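Local coordinates for protein precorrin-3 methylase (Rhodobacter capsulatus, PDB 3NUT) that probably transfers methyl groups from S-adenosyl-L-methionine to a precorrin intermediate during the biosynthesis of adenosylcobalamin, at residues 8-13 with 80-85; 26-31 with 114-119; 40-45 with 56-61; 63-68 with 95-100; 194-199 with 234-239. One frame throughout, in Å; residues are numbered along the deposited sequence.

In the fold
Contacts 1 to 4 build one half of the chain around a parallel sheet. Contact 1 pairs strands 10-15 and 80-85 within it, contact 2 lays helix 26-34 against edge strand 113-116, contact 3 closes the opposite edge at strand 55-58, and contact 4 packs helices 65-76 and 94-104 together. Contacts 1 and 2 join segments 67 and 83 residues apart that alternate along the chain, so the sheet is woven from distant sequence; contact 3 is nested inside both loops. Contact 5 follows all the others, across the chain's centre from contacts 1, 3 and 4 and about 33 Å from contact 2, centre to centre. Contacts 2, 4 and 5 also touch the second subunit.

Contact 1 (8-13 with 80-85); sequences SGWVTV and RVVVVS
Arg80 opens the strand pairing by laying its aliphatic stem over one face of the Trp10 indole. Its CB sits 3.6 Å from the centroid of the six-membered ring, a CH-pi contact, while CG comes to 3.4 Å from Trp10 CE2. Trp10 reaches this place with CG in the crowded position between backbone N and carbonyl carbon (chi1 41°). The Arg80 chain bends at chi3 and carries its guanidinium off the ring; a cation-pi contact comes from Arg114. Val81 uses both its backbone N and its O: N donates to Trp10 O at 2.9 Å, and O receives Thr12 N at 2.6 Å. Val82 sets CG2 at the indole edge, 4.0 Å from Trp10 CZ3. Val83 N gives a nearly straight bond to Thr12 O (2.6 Å), and its CG2 lies alongside Val11 CG1. An alanine at Trp10 would strip the cover from the Arg80 methylenes and Val82 and would probably loosen this end of the pairing. In the five-stranded parallel sheet, where 80-85 lies between 37-40 and 10-15, backbone bonds thus fix the register; valines pack on the Val11 and Val83 face, while the other carries Trp10, Arg80, Thr12 and Val82.

Contact 2 (26-31 with 114-119); sequences PEVTAA and RILPGI
Leu116 wedges beneath the first turn of helix 26-34, with CG anti to its carbonyl carbon (chi1 -54°). Its CB meets Val28 CG2 at 3.7 Å, the two side chains sliding past each other in opposite directions. The branch carbon CG passes 4.0 Å from Glu27 OE1. From there the two methyls part: CD1 reaches Ala31 CB at 3.6 Å, one turn further along the helix, whereas CD2 runs under the carboxylate and lies 3.2 Å from Glu27 OE1. The helix belongs to the layer covering one face of the parallel sheet in this alpha/beta half of the enzyme; strand 114-116 is its edge strand, crossed at 131° with 9.8 Å between the segment axes. Val28 continues the packing onto Ala14 of the neighbouring strand. Glu27, extended with CG anti to its backbone N, bridges apolar and polar surroundings. A water donates to its OE1 and, at 2.7 Å from Pro117 O, to that carbonyl as well, while OE2 forms a salt bridge with Arg20 of the second subunit. An alanine at Glu27 would remove the carboxylate, and would probably cost both the water link to Pro117 and the tie to Arg20 of the second subunit. Just beyond, Gly118 N donates to OD1 of Asp88, a residue that binds S-adenosyl-L-homocysteine.

Contact 3 (40-45 with 56-61); sequences GYIPYV and LHPTDN
The Tyr41 ring is sandwiched: Pro43 CD stands 3.5 Å above the centre of one face, and Asn61 CB covers the opposite face toward the rim. At its edge, in the ring plane, lie Tyr44 CG and Thr59 O. Tyr44 in turn receives Tyr41 CD2 over the centre of its own ring, 3.5 Å above the plane. Asn61 spans both aromatics, its amide plane turned 36° from the Tyr41 ring but 70° from that of Tyr44. Its ND2 donates to Tyr44 OH at 2.7 Å, a bent bond (135° at the hydrogen) tilted out of the amide plane. Ile42 supplies the apolar side, CG1 lying 3.5 Å from Pro58 CB, and CD1 reaching Leu56 CD2 at 3.7 Å. Between these patches the backbones pair in parallel fashion around Gly40, whose N donates to His57 O at 3.3 Å and whose O accepts from Thr59 N at 3.0 Å. A CB at Gly40 would collide with the preceding carbonyl O. A water extends the pairing, accepting from Ile42 N and donating to Thr59 O. The Tyr44 side chain packs on Leu16 and Ser86 and lies about 6 Å from the bound S-adenosyl-L-homocysteine, placing this loop beside its pocket. The contact prolongs the pairing of strands 37-40 and 55-58 at one sheet edge; from it the chain runs on into helix 65-76.

Contact 4 (63-68 with 95-100); sequences VELDRA and ASALFE
Small residues let backbone approach backbone in the buried part of this helix pair, formed by Ala68, Leu98 and Ala97. Ala68 CB points at the opposite helix and comes to 3.8 Å from Leu98 CA, so backbone itself forms the receiving surface; the two CA atoms, of Ala68 and Leu98, are 5.1 Å apart. Leu98 starts away from this neighbour, but CG anti to its backbone N and a turn at chi2 (65°) bring CD1 back to 4.3 Å from Ala68 CB. Its other methyl, CD2, packs onto Val11 and Val13 of the sheet. Helices 65-76 and 94-104 lie on the same face of the parallel sheet and are joined by strand 80-85. They serve as the helices of successive beta-alpha-beta crossovers, 55-58 to 80-85 and 80-85 to 113-116, so their contact fastens one crossover to the next. The more exposed rim is made by longer side chains, those of Val63, Leu65 and Glu100. Val63 lays CG1 3.6 Å from Ala97 CB, and Leu65 approaches the same residue from another direction, with CD2 at 3.5 Å from Ala97 O and 3.7 Å from Ala97 CB. Leu65 sets off to one side and its end then reaches back, crossing Glu100 at about a right angle to rest CD2 3.7 Å from Glu100 CB. No hydrogen bond joins the segments on either part. Glu64 starts away from the opposite helix, and its OE1 accepts a weak bond from Leu65 N, whereas Glu100 meets Tyr244 of the second subunit.

Contact 5 (194-199 with 234-239); sequences GRLILF and AATRRV
Arg195 folds back on itself to reach Ala234. CG lies anti to the backbone N, after which two bends, chi2 68° and chi3 73°, curl the chain so that one face of the guanidinium lies over the peptide nitrogen, Arg195 NH2 standing 3.6 Å from Ala234 N. This is a van der Waals contact over the guanidinium face, with no hydrogen bond across the segments. The polar partners lie elsewhere: Arg195 NE forms a salt bridge with Glu192, and Ala234 N donates to Asp163 OD1, to which NH2 adds a long, weak ion pair. Leu196 has a less relaxed shape, its chi1 of -98° lying off the staggered position and its chi2 likewise unsettled. The result drives a single methyl, CD2, into the opposing backbone, 3.3 Å from Thr236 O and 3.5 Å from Arg237 CA. The same methyl faces Thr236 CG2 at a looser 4.3 Å. Thr236 OG1 is held by two hydrogen bonds, to Thr245 OG1 and to Asn233 N, which probably fixes the rotation of its side chain. Arg237 starts away from the 194-199 segment, and its NH2 forms a salt bridge with Glu103 of the second subunit. The arrangement joins strand 196-201 of the mixed sheet in the second half of the chain to the first strand of a beta-hairpin, 237-239 with 242-244, close to the C-terminus.

Contact 1 (8-13 with 80-85)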
# COMPACT_ATOMS: atom_id res chain seq x y z
N SER A 8 3.04 -31.99 -9.69
CA SER A 8 3.39 -30.64 -10.21
C SER A 8 3.08 -29.52 -9.19
O SER A 8 1.90 -29.20 -8.94
CB SER A 8 2.70 -30.38 -11.55
OG SER A 8 3.41 -29.35 -12.24
N GLY A 9 4.14 -28.95 -8.60
CA GLY A 9 4.01 -28.02 -7.48
C GLY A 9 4.12 -26.54 -7.80
O GLY A 9 4.19 -26.14 -8.96
N TRP A 10 4.12 -25.72 -6.76
CA TRP A 10 4.34 -24.31 -6.95
C TRP A 10 4.86 -23.61 -5.71
O TRP A 10 5.02 -24.21 -4.67
CB TRP A 10 3.05 -23.64 -7.42
CG TRP A 10 1.76 -24.09 -6.78
CD1 TRP A 10 0.76 -24.81 -7.37
CD2 TRP A 10 1.29 -23.79 -5.45
NE1 TRP A 10 -0.29 -24.98 -6.50
CE2 TRP A 10 -0.00 -24.35 -5.32
CE3 TRP A 10 1.84 -23.08 -4.37
CZ2 TRP A 10 -0.77 -24.25 -4.14
CZ3 TRP A 10 1.09 -22.98 -3.19
CH2 TRP A 10 -0.21 -23.58 -3.08
N VAL A 11 5.11 -22.31 -5.82
CA VAL A 11 5.56 -21.53 -4.68
C VAL A 11 4.64 -20.32 -4.68
O VAL A 11 4.55 -19.59 -5.66
CB VAL A 11 7.05 -21.05 -4.83
CG1 VAL A 11 7.45 -20.12 -3.72
CG2 VAL A 11 8.02 -22.24 -4.92
N THR A 12 3.96 -20.11 -3.57
CA THR A 12 3.17 -18.92 -3.43
C THR A 12 3.84 -18.09 -2.35
O THR A 12 4.21 -18.61 -1.29
CB THR A 12 1.71 -19.28 -3.02
OG1 THR A 12 1.05 -19.91 -4.13
CG2 THR A 12 0.92 -18.02 -2.60
N VAL A 13 4.01 -16.81 -2.59
CA VAL A 13 4.44 -15.93 -1.52
C VAL A 13 3.19 -15.17 -1.10
O VAL A 13 2.58 -14.52 -1.92
CB VAL A 13 5.56 -14.99 -1.97
CG1 VAL A 13 6.10 -14.19 -0.77
CG2 VAL A 13 6.67 -15.81 -2.56
N ARG A 80 3.45 -28.04 -2.84
CA ARG A 80 2.74 -26.79 -2.97
C ARG A 80 3.17 -25.92 -1.78
O ARG A 80 2.65 -26.08 -0.67
CB ARG A 80 1.20 -27.03 -2.99
CG ARG A 80 0.66 -27.56 -4.30
CD ARG A 80 -0.79 -28.03 -4.21
NE ARG A 80 -0.76 -29.48 -4.04
CZ ARG A 80 -1.53 -30.18 -3.21
NH1 ARG A 80 -2.43 -29.58 -2.44
NH2 ARG A 80 -1.35 -31.49 -3.15
N VAL A 81 4.08 -25.00 -2.05
CA VAL A 81 4.82 -24.28 -1.03
C VAL A 81 4.27 -22.87 -0.90
O VAL A 81 4.26 -22.12 -1.88
CB VAL A 81 6.33 -24.21 -1.36
CG1 VAL A 81 7.14 -23.70 -0.20
CG2 VAL A 81 6.87 -25.62 -1.80
N VAL A 82 3.79 -22.52 0.29
CA VAL A 82 3.42 -21.14 0.59
C VAL A 82 4.51 -20.54 1.44
O VAL A 82 4.81 -21.03 2.52
CB VAL A 82 2.07 -21.04 1.36
CG1 VAL A 82 1.77 -19.56 1.73
CG2 VAL A 82 0.89 -21.65 0.54
N VAL A 83 5.10 -19.45 0.97
CA VAL A 83 6.10 -18.75 1.75
C VAL A 83 5.35 -17.56 2.32
O VAL A 83 4.70 -16.80 1.59
CB VAL A 83 7.30 -18.28 0.89
CG1 VAL A 83 8.24 -17.39 1.70
CG2 VAL A 83 8.04 -19.48 0.26
N VAL A 84 5.41 -17.37 3.63
CA VAL A 84 4.59 -16.32 4.23
C VAL A 84 5.39 -15.07 4.65
O VAL A 84 6.51 -15.16 5.13
CB VAL A 84 3.72 -16.88 5.39
CG1 VAL A 84 2.59 -17.75 4.82
CG2 VAL A 84 4.57 -17.70 6.41
N SER A 85 4.78 -13.89 4.44
CA SER A 85 5.28 -12.63 4.96
C SER A 85 4.19 -11.89 5.68
O SER A 85 3.03 -11.94 5.28
CB SER A 85 5.71 -11.73 3.82
OG SER A 85 7.01 -12.11 3.41

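Contact 2 (26-31 with 114-119)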
# COMPACT_ATOMS: atom_id res chain seq x y z
N PRO A 26 -9.34 -13.60 1.66
CA PRO A 26 -9.81 -14.97 1.38
C PRO A 26 -8.92 -15.73 0.39
O PRO A 26 -8.77 -16.93 0.52
CB PRO A 26 -11.21 -14.74 0.79
CG PRO A 26 -11.68 -13.48 1.65
CD PRO A 26 -10.45 -12.62 1.61
N GLU A 27 -8.35 -15.04 -0.59
CA GLU A 27 -7.37 -15.64 -1.52
C GLU A 27 -6.20 -16.26 -0.75
O GLU A 27 -5.77 -17.40 -1.06
CB GLU A 27 -6.87 -14.58 -2.51
CG GLU A 27 -5.55 -14.93 -3.23
CD GLU A 27 -5.20 -14.01 -4.40
OE1 GLU A 27 -4.36 -13.09 -4.27
OE2 GLU A 27 -5.75 -14.23 -5.47
N VAL A 28 -5.68 -15.52 0.26
CA VAL A 28 -4.55 -16.02 1.06
C VAL A 28 -5.02 -17.14 1.99
O VAL A 28 -4.38 -18.17 2.08
CB VAL A 28 -3.73 -14.91 1.81
CG1 VAL A 28 -2.78 -15.53 2.87
CG2 VAL A 28 -2.94 -14.06 0.82
N THR A 29 -6.16 -16.96 2.67
CA THR A 29 -6.69 -18.08 3.46
C THR A 29 -6.82 -19.38 2.59
O THR A 29 -6.55 -20.47 3.08
CB THR A 29 -8.01 -17.71 4.13
OG1 THR A 29 -7.78 -16.66 5.10
CG2 THR A 29 -8.68 -18.95 4.85
N ALA A 30 -7.23 -19.25 1.33
CA ALA A 30 -7.39 -20.42 0.43
C ALA A 30 -6.06 -21.08 -0.00
O ALA A 30 -5.98 -22.30 -0.07
CB ALA A 30 -8.22 -20.06 -0.81
N ALA A 31 -5.03 -20.28 -0.29
CA ALA A 31 -3.68 -20.81 -0.55
C ALA A 31 -3.14 -21.60 0.66
O ALA A 31 -2.55 -22.68 0.51
CB ALA A 31 -2.71 -19.68 -0.93
N ARG A 114 3.22 -17.68 -7.64
CA ARG A 114 2.07 -16.82 -7.41
C ARG A 114 2.40 -15.91 -6.24
O ARG A 114 2.90 -16.38 -5.21
CB ARG A 114 0.88 -17.69 -7.02
CG ARG A 114 0.41 -18.68 -8.10
CD ARG A 114 -0.31 -19.87 -7.47
NE ARG A 114 -0.84 -20.79 -8.47
CZ ARG A 114 -1.65 -21.82 -8.23
NH1 ARG A 114 -2.06 -22.10 -7.00
NH2 ARG A 114 -2.06 -22.59 -9.24
N ILE A 115 2.15 -14.61 -6.39
CA ILE A 115 2.40 -13.62 -5.35
C ILE A 115 1.05 -13.05 -4.93
O ILE A 115 0.34 -12.46 -5.75
CB ILE A 115 3.31 -12.48 -5.89
CG1 ILE A 115 4.58 -13.06 -6.56
CG2 ILE A 115 3.69 -11.45 -4.73
CD1 ILE A 115 5.61 -13.64 -5.56
N LEU A 116 0.70 -13.23 -3.65
CA LEU A 116 -0.63 -12.90 -3.13
C LEU A 116 -0.54 -11.72 -2.16
O LEU A 116 0.09 -11.83 -1.11
CB LEU A 116 -1.24 -14.13 -2.43
CG LEU A 116 -1.27 -15.40 -3.31
CD1 LEU A 116 -2.04 -16.49 -2.56
CD2 LEU A 116 -1.93 -15.10 -4.69
N PRO A 117 -1.15 -10.59 -2.52
CA PRO A 117 -1.01 -9.35 -1.77
C PRO A 117 -1.62 -9.42 -0.38
O PRO A 117 -2.41 -10.33 -0.11
CB PRO A 117 -1.74 -8.29 -2.63
CG PRO A 117 -2.57 -9.06 -3.62
CD PRO A 117 -1.83 -10.38 -3.81
N GLY A 118 -1.29 -8.46 0.49
CA GLY A 118 -1.97 -8.30 1.82
C GLY A 118 -2.00 -6.83 2.27
O GLY A 118 -1.45 -5.93 1.59
N ILE A 119 -2.69 -6.57 3.38
CA ILE A 119 -2.74 -5.21 3.94
C ILE A 119 -1.36 -4.85 4.45
O ILE A 119 -0.83 -5.57 5.30
CB ILE A 119 -3.77 -5.14 5.13
CG1 ILE A 119 -5.20 -5.52 4.68
CG2 ILE A 119 -3.75 -3.78 5.82
CD1 ILE A 119 -5.82 -4.69 3.50
O HOH W 1 -4.37 -11.83 -1.27

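Contact 3 (40-45 with 56-61)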
# COMPACT_ATOMS: atom_id res chain seq x y z
N GLY A 40 8.12 -20.07 6.87
CA GLY A 40 8.02 -18.75 7.51
C GLY A 40 8.10 -18.75 9.03
O GLY A 40 8.53 -19.71 9.65
N TYR A 41 7.66 -17.65 9.61
CA TYR A 41 7.83 -17.42 11.01
C TYR A 41 6.65 -18.04 11.74
O TYR A 41 5.56 -17.50 11.75
CB TYR A 41 7.95 -15.91 11.27
CG TYR A 41 8.07 -15.53 12.74
CD1 TYR A 41 9.22 -15.83 13.47
CD2 TYR A 41 7.03 -14.85 13.38
CE1 TYR A 41 9.33 -15.48 14.82
CE2 TYR A 41 7.13 -14.49 14.71
CZ TYR A 41 8.28 -14.81 15.44
OH TYR A 41 8.35 -14.44 16.78
N ILE A 42 6.91 -19.18 12.36
CA ILE A 42 5.88 -20.04 12.92
C ILE A 42 4.81 -19.38 13.82
O ILE A 42 3.61 -19.70 13.72
CB ILE A 42 6.54 -21.30 13.59
CG1 ILE A 42 7.41 -22.06 12.57
CG2 ILE A 42 5.49 -22.21 14.17
CD1 ILE A 42 6.62 -22.74 11.40
N PRO A 43 5.20 -18.45 14.70
CA PRO A 43 4.11 -17.79 15.46
C PRO A 43 3.03 -17.16 14.55
O PRO A 43 1.88 -17.13 14.93
CB PRO A 43 4.85 -16.73 16.28
CG PRO A 43 6.21 -17.31 16.49
CD PRO A 43 6.54 -18.07 15.21
N TYR A 44 3.38 -16.75 13.33
CA TYR A 44 2.37 -16.32 12.35
C TYR A 44 1.34 -17.37 11.97
O TYR A 44 0.22 -17.04 11.62
CB TYR A 44 3.01 -15.81 11.06
CG TYR A 44 3.81 -14.55 11.20
CD1 TYR A 44 3.60 -13.66 12.26
CD2 TYR A 44 4.82 -14.24 10.26
CE1 TYR A 44 4.34 -12.50 12.38
CE2 TYR A 44 5.57 -13.07 10.37
CZ TYR A 44 5.31 -12.22 11.43
OH TYR A 44 6.06 -11.08 11.55
N VAL A 45 1.72 -18.64 12.02
CA VAL A 45 0.85 -19.69 11.52
C VAL A 45 0.67 -20.84 12.52
O VAL A 45 0.24 -21.94 12.15
CB VAL A 45 1.34 -20.21 10.15
CG1 VAL A 45 1.29 -19.07 9.11
CG2 VAL A 45 2.76 -20.79 10.24
N LEU A 56 5.61 -27.81 8.09
CA LEU A 56 5.99 -26.42 8.34
C LEU A 56 7.50 -26.33 8.47
O LEU A 56 8.12 -27.20 9.08
CB LEU A 56 5.37 -25.95 9.64
CG LEU A 56 4.04 -25.22 9.75
CD1 LEU A 56 2.93 -25.91 9.02
CD2 LEU A 56 3.72 -25.06 11.23
N HIS A 57 8.08 -25.26 7.93
CA HIS A 57 9.53 -25.08 7.89
C HIS A 57 9.85 -23.77 8.56
O HIS A 57 9.71 -22.73 7.96
CB HIS A 57 10.05 -25.09 6.43
CG HIS A 57 9.61 -26.27 5.64
ND1 HIS A 57 10.42 -27.37 5.42
CD2 HIS A 57 8.43 -26.56 5.04
CE1 HIS A 57 9.77 -28.27 4.72
NE2 HIS A 57 8.56 -27.81 4.47
N PRO A 58 10.32 -23.82 9.82
CA PRO A 58 10.50 -22.58 10.62
C PRO A 58 11.66 -21.69 10.14
O PRO A 58 12.76 -22.17 9.89
CB PRO A 58 10.76 -23.10 12.05
CG PRO A 58 10.47 -24.60 11.98
CD PRO A 58 10.74 -25.01 10.57
N THR A 59 11.40 -20.42 9.97
CA THR A 59 12.47 -19.49 9.67
C THR A 59 12.37 -18.38 10.70
O THR A 59 11.36 -18.25 11.40
CB THR A 59 12.39 -18.88 8.21
OG1 THR A 59 11.44 -17.82 8.17
CG2 THR A 59 11.98 -19.91 7.18
N ASP A 60 13.42 -17.60 10.82
CA ASP A 60 13.35 -16.44 11.69
C ASP A 60 12.63 -15.33 10.93
O ASP A 60 12.23 -15.52 9.77
CB ASP A 60 14.75 -16.02 12.15
CG ASP A 60 15.61 -15.59 11.00
OD1 ASP A 60 15.03 -15.17 9.97
OD2 ASP A 60 16.85 -15.68 11.14
N ASN A 61 12.43 -14.18 11.56
CA ASN A 61 11.61 -13.20 10.88
C ASN A 61 12.38 -12.27 9.95
O ASN A 61 12.33 -11.06 10.10
CB ASN A 61 10.70 -12.43 11.83
CG ASN A 61 9.37 -12.15 11.20
OD1 ASN A 61 8.91 -12.94 10.39
ND2 ASN A 61 8.75 -11.03 11.54
O HOH W 2 9.88 -19.82 12.89

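Contact 4 (63-68 with 95-100)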
# COMPACT_ATOMS: atom_id res chain seq x y z
N VAL A 63 14.38 -11.63 5.82
CA VAL A 63 14.44 -11.99 4.41
C VAL A 63 15.78 -12.67 4.06
O VAL A 63 16.82 -12.04 4.18
CB VAL A 63 14.22 -10.76 3.50
CG1 VAL A 63 14.47 -11.13 2.05
CG2 VAL A 63 12.81 -10.18 3.67
N GLU A 64 15.74 -13.93 3.63
CA GLU A 64 16.95 -14.65 3.17
C GLU A 64 16.71 -15.41 1.85
O GLU A 64 15.63 -15.98 1.64
CB GLU A 64 17.53 -15.57 4.28
CG GLU A 64 18.57 -16.68 3.83
CD GLU A 64 20.03 -16.18 3.56
OE1 GLU A 64 20.36 -15.74 2.42
OE2 GLU A 64 20.87 -16.29 4.50
N LEU A 65 17.71 -15.41 0.97
CA LEU A 65 17.61 -16.10 -0.31
C LEU A 65 17.52 -17.63 -0.22
O LEU A 65 16.85 -18.23 -1.05
CB LEU A 65 18.74 -15.68 -1.28
CG LEU A 65 18.85 -14.18 -1.69
CD1 LEU A 65 19.82 -13.98 -2.88
CD2 LEU A 65 17.51 -13.47 -1.98
N ASP A 66 18.15 -18.23 0.80
CA ASP A 66 18.31 -19.69 0.91
C ASP A 66 17.01 -20.46 1.16
O ASP A 66 16.85 -21.60 0.72
CB ASP A 66 19.31 -20.05 2.03
CG ASP A 66 20.76 -20.16 1.52
OD1 ASP A 66 21.05 -19.73 0.38
OD2 ASP A 66 21.62 -20.66 2.30
N ARG A 67 16.11 -19.86 1.92
CA ARG A 67 14.80 -20.43 2.08
C ARG A 67 14.01 -20.35 0.77
O ARG A 67 13.22 -21.24 0.49
CB ARG A 67 14.03 -19.70 3.20
CG ARG A 67 13.95 -18.21 2.95
CD ARG A 67 13.97 -17.43 4.25
NE ARG A 67 12.63 -17.01 4.65
CZ ARG A 67 12.37 -16.38 5.79
NH1 ARG A 67 13.37 -16.14 6.64
NH2 ARG A 67 11.10 -16.03 6.09
N ALA A 68 14.21 -19.30 -0.01
CA ALA A 68 13.49 -19.15 -1.27
C ALA A 68 13.95 -20.19 -2.28
O ALA A 68 13.13 -20.79 -2.94
CB ALA A 68 13.65 -17.74 -1.83
N ALA A 95 8.73 -11.66 -1.58
CA ALA A 95 8.49 -11.78 -3.01
C ALA A 95 9.75 -11.43 -3.82
O ALA A 95 10.14 -12.19 -4.73
CB ALA A 95 7.29 -10.97 -3.45
N SER A 96 10.38 -10.30 -3.49
CA SER A 96 11.68 -9.88 -4.04
C SER A 96 12.78 -10.94 -3.99
O SER A 96 13.44 -11.23 -4.99
CB SER A 96 12.20 -8.66 -3.28
OG SER A 96 12.14 -7.52 -4.10
N ALA A 97 12.99 -11.47 -2.79
CA ALA A 97 13.97 -12.50 -2.53
C ALA A 97 13.71 -13.77 -3.32
O ALA A 97 14.64 -14.44 -3.74
CB ALA A 97 13.96 -12.83 -1.06
N LEU A 98 12.44 -14.12 -3.51
CA LEU A 98 12.11 -15.29 -4.33
C LEU A 98 12.58 -15.08 -5.77
O LEU A 98 13.14 -16.00 -6.38
CB LEU A 98 10.62 -15.65 -4.27
CG LEU A 98 10.11 -16.73 -5.25
CD1 LEU A 98 10.75 -18.08 -4.93
CD2 LEU A 98 8.57 -16.84 -5.23
N PHE A 99 12.35 -13.88 -6.29
CA PHE A 99 12.75 -13.58 -7.66
C PHE A 99 14.26 -13.42 -7.77
O PHE A 99 14.85 -13.80 -8.80
CB PHE A 99 11.98 -12.39 -8.24
CG PHE A 99 10.51 -12.66 -8.34
CD1 PHE A 99 10.04 -13.66 -9.18
CD2 PHE A 99 9.60 -11.96 -7.56
CE1 PHE A 99 8.69 -13.93 -9.25
CE2 PHE A 99 8.25 -12.23 -7.63
CZ PHE A 99 7.79 -13.21 -8.45
N GLU A 100 14.89 -12.92 -6.70
CA GLU A 100 16.35 -13.04 -6.59
C GLU A 100 16.88 -14.49 -6.56
O GLU A 100 17.84 -14.77 -7.27
CB GLU A 100 16.92 -12.25 -5.42
CG GLU A 100 16.93 -10.77 -5.67
CD GLU A 100 17.26 -9.95 -4.41
OE1 GLU A 100 16.33 -9.33 -3.86
OE2 GLU A 100 18.46 -9.94 -4.01

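Contact 5 (194-199 with 234-239)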
# COMPACT_ATOMS: atom_id res chain seq x y z
N GLY A 194 6.79 22.23 12.75
CA GLY A 194 5.44 21.73 13.05
C GLY A 194 4.93 20.58 12.17
O GLY A 194 3.72 20.31 12.13
N ARG A 195 5.85 19.90 11.49
CA ARG A 195 5.53 18.76 10.61
C ARG A 195 5.10 17.57 11.44
O ARG A 195 5.89 17.03 12.22
CB ARG A 195 6.75 18.39 9.76
CG ARG A 195 6.63 17.10 8.96
CD ARG A 195 5.61 17.21 7.85
NE ARG A 195 6.04 18.04 6.73
CZ ARG A 195 6.78 17.62 5.70
NH1 ARG A 195 7.21 16.37 5.65
NH2 ARG A 195 7.10 18.45 4.73
N LEU A 196 3.84 17.17 11.28
CA LEU A 196 3.28 16.09 12.06
C LEU A 196 3.99 14.74 11.81
O LEU A 196 4.21 14.34 10.68
CB LEU A 196 1.79 15.97 11.75
CG LEU A 196 0.68 16.58 12.64
CD1 LEU A 196 1.09 17.76 13.54
CD2 LEU A 196 -0.52 16.95 11.77
N ILE A 197 4.38 14.08 12.90
CA ILE A 197 4.93 12.74 12.85
C ILE A 197 4.10 11.86 13.77
O ILE A 197 3.66 12.28 14.85
CB ILE A 197 6.39 12.66 13.33
CG1 ILE A 197 7.19 13.93 12.94
CG2 ILE A 197 7.04 11.34 12.86
CD1 ILE A 197 7.50 14.10 11.43
N LEU A 198 3.91 10.62 13.31
CA LEU A 198 3.01 9.67 13.94
C LEU A 198 3.80 8.42 14.19
O LEU A 198 4.44 7.89 13.29
CB LEU A 198 1.86 9.32 12.99
CG LEU A 198 0.70 10.27 12.69
CD1 LEU A 198 1.07 11.41 11.75
CD2 LEU A 198 -0.41 9.44 12.07
N PHE A 199 3.72 7.93 15.42
CA PHE A 199 4.32 6.65 15.76
C PHE A 199 3.17 5.69 16.02
O PHE A 199 2.37 5.88 16.96
CB PHE A 199 5.27 6.76 16.96
CG PHE A 199 6.44 7.68 16.72
CD1 PHE A 199 7.65 7.18 16.27
CD2 PHE A 199 6.31 9.06 16.95
CE1 PHE A 199 8.74 8.03 16.04
CE2 PHE A 199 7.38 9.91 16.72
CZ PHE A 199 8.60 9.40 16.27
N ALA A 234 3.59 18.79 4.20
CA ALA A 234 3.53 20.09 4.88
C ALA A 234 2.09 20.50 5.24
O ALA A 234 1.88 21.14 6.26
CB ALA A 234 4.20 21.19 4.03
N ALA A 235 1.12 20.14 4.41
CA ALA A 235 -0.29 20.47 4.67
C ALA A 235 -0.99 19.58 5.73
O ALA A 235 -2.02 19.97 6.32
CB ALA A 235 -1.07 20.45 3.37
N THR A 236 -0.43 18.40 5.96
CA THR A 236 -1.03 17.37 6.80
C THR A 236 -1.35 17.90 8.18
O THR A 236 -0.50 18.45 8.88
CB THR A 236 -0.10 16.13 6.88
OG1 THR A 236 -0.01 15.52 5.58
CG2 THR A 236 -0.60 15.11 7.88
N ARG A 237 -2.60 17.72 8.60
CA ARG A 237 -3.05 18.35 9.82
C ARG A 237 -3.95 17.50 10.69
O ARG A 237 -4.22 16.34 10.41
CB ARG A 237 -3.72 19.69 9.52
CG ARG A 237 -4.95 19.58 8.65
CD ARG A 237 -5.36 20.93 8.18
NE ARG A 237 -6.07 21.67 9.22
CZ ARG A 237 -6.66 22.85 9.04
NH1 ARG A 237 -6.61 23.44 7.84
NH2 ARG A 237 -7.30 23.43 10.05
N ARG A 238 -4.44 18.12 11.74
CA ARG A 238 -5.04 17.41 12.84
C ARG A 238 -6.48 17.84 12.88
O ARG A 238 -6.78 19.01 12.74
CB ARG A 238 -4.32 17.84 14.11
CG ARG A 238 -4.41 16.89 15.24
CD ARG A 238 -3.21 17.05 16.17
NE ARG A 238 -3.45 16.39 17.45
CZ ARG A 238 -3.44 15.07 17.63
NH1 ARG A 238 -3.18 14.24 16.61
NH2 ARG A 238 -3.68 14.56 18.84
N VAL A 239 -7.39 16.88 13.00
CA VAL A 239 -8.76 17.21 13.34
C VAL A 239 -9.24 16.26 14.44
O VAL A 239 -9.56 15.09 14.21
CB VAL A 239 -9.73 17.32 12.11
CG1 VAL A 239 -9.94 15.99 11.41
CG2 VAL A 239 -11.07 17.89 12.57